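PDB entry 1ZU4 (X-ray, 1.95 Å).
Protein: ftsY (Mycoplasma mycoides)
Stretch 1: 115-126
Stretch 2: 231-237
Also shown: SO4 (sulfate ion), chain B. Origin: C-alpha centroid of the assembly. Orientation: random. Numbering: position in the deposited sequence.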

# COMPACT_ATOMS: atom_id res chain seq x y z
N GLY A 115 1.28 -14.01 -5.22
CA GLY A 115 0.24 -14.36 -4.27
C GLY A 115 0.01 -13.32 -3.19
O GLY A 115 -0.61 -13.64 -2.19
N THR A 116 0.52 -12.10 -3.39
CA THR A 116 0.24 -10.96 -2.48
C THR A 116 -0.86 -10.05 -3.01
O THR A 116 -1.30 -9.17 -2.28
CB THR A 116 1.47 -10.03 -2.18
OG1 THR A 116 2.12 -9.62 -3.41
CG2 THR A 116 2.44 -10.70 -1.24
N GLY A 117 -1.28 -10.25 -4.26
CA GLY A 117 -2.38 -9.47 -4.85
C GLY A 117 -2.02 -8.41 -5.88
O GLY A 117 -2.74 -7.40 -6.03
N LYS A 118 -0.93 -8.63 -6.61
CA LYS A 118 -0.51 -7.68 -7.65
C LYS A 118 -1.53 -7.50 -8.76
O LYS A 118 -1.87 -6.37 -9.08
CB LYS A 118 0.85 -8.05 -8.25
CG LYS A 118 1.91 -8.25 -7.19
CD LYS A 118 3.28 -8.53 -7.78
CE LYS A 118 3.35 -9.84 -8.50
NZ LYS A 118 4.77 -10.14 -8.76
N THR A 119 -2.02 -8.60 -9.34
CA THR A 119 -2.82 -8.48 -10.56
C THR A 119 -4.18 -7.88 -10.22
O THR A 119 -4.66 -7.08 -10.97
CB THR A 119 -2.98 -9.81 -11.40
OG1 THR A 119 -3.89 -10.71 -10.74
CG2 THR A 119 -1.63 -10.49 -11.59
N THR A 120 -4.76 -8.25 -9.08
CA THR A 120 -5.96 -7.58 -8.57
C THR A 120 -5.72 -6.07 -8.38
O THR A 120 -6.49 -5.25 -8.85
CB THR A 120 -6.41 -8.24 -7.22
OG1 THR A 120 -6.97 -9.53 -7.52
CG2 THR A 120 -7.45 -7.41 -6.48
N SER A 121 -4.62 -5.71 -7.71
CA SER A 121 -4.33 -4.32 -7.40
C SER A 121 -4.08 -3.54 -8.66
O SER A 121 -4.47 -2.40 -8.79
CB SER A 121 -3.09 -4.20 -6.48
OG SER A 121 -3.34 -4.69 -5.21
N LEU A 122 -3.42 -4.17 -9.62
CA LEU A 122 -3.11 -3.46 -10.85
C LEU A 122 -4.41 -3.16 -11.63
O LEU A 122 -4.57 -2.08 -12.19
CB LEU A 122 -2.14 -4.30 -11.67
CG LEU A 122 -1.70 -3.69 -12.98
CD1 LEU A 122 -0.26 -4.01 -13.29
CD2 LEU A 122 -2.63 -4.26 -14.01
N ALA A 123 -5.32 -4.12 -11.64
CA ALA A 123 -6.67 -3.94 -12.21
C ALA A 123 -7.45 -2.79 -11.55
O ALA A 123 -8.09 -2.00 -12.25
CB ALA A 123 -7.46 -5.24 -12.10
N LYS A 124 -7.36 -2.69 -10.22
CA LYS A 124 -8.03 -1.65 -9.46
C LYS A 124 -7.40 -0.30 -9.75
O LYS A 124 -8.11 0.67 -9.86
CB LYS A 124 -8.01 -1.95 -7.96
CG LYS A 124 -8.94 -3.14 -7.63
CD LYS A 124 -9.01 -3.43 -6.19
CE LYS A 124 -9.87 -4.69 -5.97
NZ LYS A 124 -10.39 -4.74 -4.57
N MET A 125 -6.08 -0.28 -9.91
CA MET A 125 -5.41 0.93 -10.29
C MET A 125 -5.75 1.41 -11.69
O MET A 125 -5.90 2.61 -11.89
CB MET A 125 -3.92 0.79 -10.14
CG MET A 125 -3.44 1.16 -8.73
SD MET A 125 -1.70 1.34 -8.91
CE MET A 125 -1.48 3.09 -9.15
N ALA A 126 -5.85 0.50 -12.65
CA ALA A 126 -6.28 0.88 -14.00
C ALA A 126 -7.69 1.54 -13.97
O ALA A 126 -7.90 2.61 -14.57
CB ALA A 126 -6.29 -0.36 -14.96
N VAL A 231 7.23 2.51 -8.74
CA VAL A 231 7.46 1.07 -8.63
C VAL A 231 6.74 0.70 -7.33
O VAL A 231 7.20 1.02 -6.23
CB VAL A 231 9.02 0.74 -8.58
CG1 VAL A 231 9.27 -0.77 -8.46
CG2 VAL A 231 9.73 1.27 -9.82
N LEU A 232 5.59 0.04 -7.47
CA LEU A 232 4.71 -0.08 -6.35
C LEU A 232 4.67 -1.52 -5.83
O LEU A 232 4.34 -2.46 -6.54
CB LEU A 232 3.30 0.47 -6.69
CG LEU A 232 3.22 1.97 -7.07
CD1 LEU A 232 1.87 2.30 -7.68
CD2 LEU A 232 3.49 2.91 -5.88
N LEU A 233 5.07 -1.66 -4.57
CA LEU A 233 5.05 -2.94 -3.86
C LEU A 233 3.72 -3.25 -3.14
O LEU A 233 3.20 -2.42 -2.41
CB LEU A 233 6.23 -2.95 -2.87
CG LEU A 233 6.49 -4.21 -2.03
CD1 LEU A 233 6.77 -5.33 -2.96
CD2 LEU A 233 7.67 -3.99 -1.02
N VAL A 234 3.17 -4.45 -3.30
CA VAL A 234 1.89 -4.79 -2.70
C VAL A 234 2.17 -5.51 -1.39
O VAL A 234 2.93 -6.47 -1.31
CB VAL A 234 0.98 -5.65 -3.63
CG1 VAL A 234 -0.29 -6.08 -2.90
CG2 VAL A 234 0.58 -4.88 -4.87
N ILE A 235 1.58 -5.01 -0.33
CA ILE A 235 1.64 -5.73 0.91
C ILE A 235 0.23 -6.04 1.27
O ILE A 235 -0.59 -5.13 1.37
CB ILE A 235 2.27 -4.86 2.04
CG1 ILE A 235 3.71 -4.48 1.66
CG2 ILE A 235 2.22 -5.63 3.33
CD1 ILE A 235 4.38 -3.52 2.65
N ASP A 236 -0.03 -7.31 1.51
CA ASP A 236 -1.27 -7.82 2.16
C ASP A 236 -1.36 -7.59 3.68
O ASP A 236 -0.71 -8.31 4.50
CB ASP A 236 -1.36 -9.34 1.88
CG ASP A 236 -2.69 -9.96 2.27
OD1 ASP A 236 -3.46 -9.43 3.11
OD2 ASP A 236 -2.97 -11.05 1.73
N ALA A 237 -2.21 -6.64 4.08
CA ALA A 237 -2.33 -6.30 5.51
C ALA A 237 -2.72 -7.49 6.43
O ALA A 237 -2.36 -7.52 7.63
CB ALA A 237 -3.28 -5.13 5.72
S SO4 B . -0.29 -12.00 -7.67
O1 SO4 B . -0.59 -11.12 -8.82
O2 SO4 B . 0.64 -13.01 -8.17
O3 SO4 B . 0.41 -11.32 -6.56
O4 SO4 B . -1.56 -12.53 -7.17
O HOH W 1 -1.29 -12.89 1.07

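No direct hydrogen bond joins the loop and helix of 115-126 to the strand of 231-237; the polar link is a single water, and the rest is packing centred on one valine. Buried Val234, pointing toward the helix start, has the largest covered area in the contact. Its CG1 lies 3.3 Å from Thr116 O and 4.2 Å from Gly117 C, while its CG2 sits 4.1 Å from Lys118 CA and 3.9 Å from Ser121 OG. The branched, compact side chain thus spreads over the turn and the first helical residues. Ser121 faces this apolar neighbour with its OG satisfied by donating to Gly117 O (2.9 Å), in the N-cap residue just before the helix. At Gly117 a CB would be jammed against the preceding carbonyl, so the backbone itself calls for glycine. One helical turn after Ser121, Met125 reaches Leu232, CE to CD1 at 3.7 Å, extending the apolar contact along the strand. Alternation does the sorting: Leu232, Val234 and Asp236 point toward the helix side, Leu233 and Ile235 away. At the other end the water donates to Asp236 OD2 (2.6 Å) and weakly to Gly115 O (3.4 Å). The sulfate gathers loop and helix amides, including Lys118 N to O3 (3.0 Å) and Thr119 N to O1 (2.9 Å), while the end of the Lys118 side chain leads away from the strand.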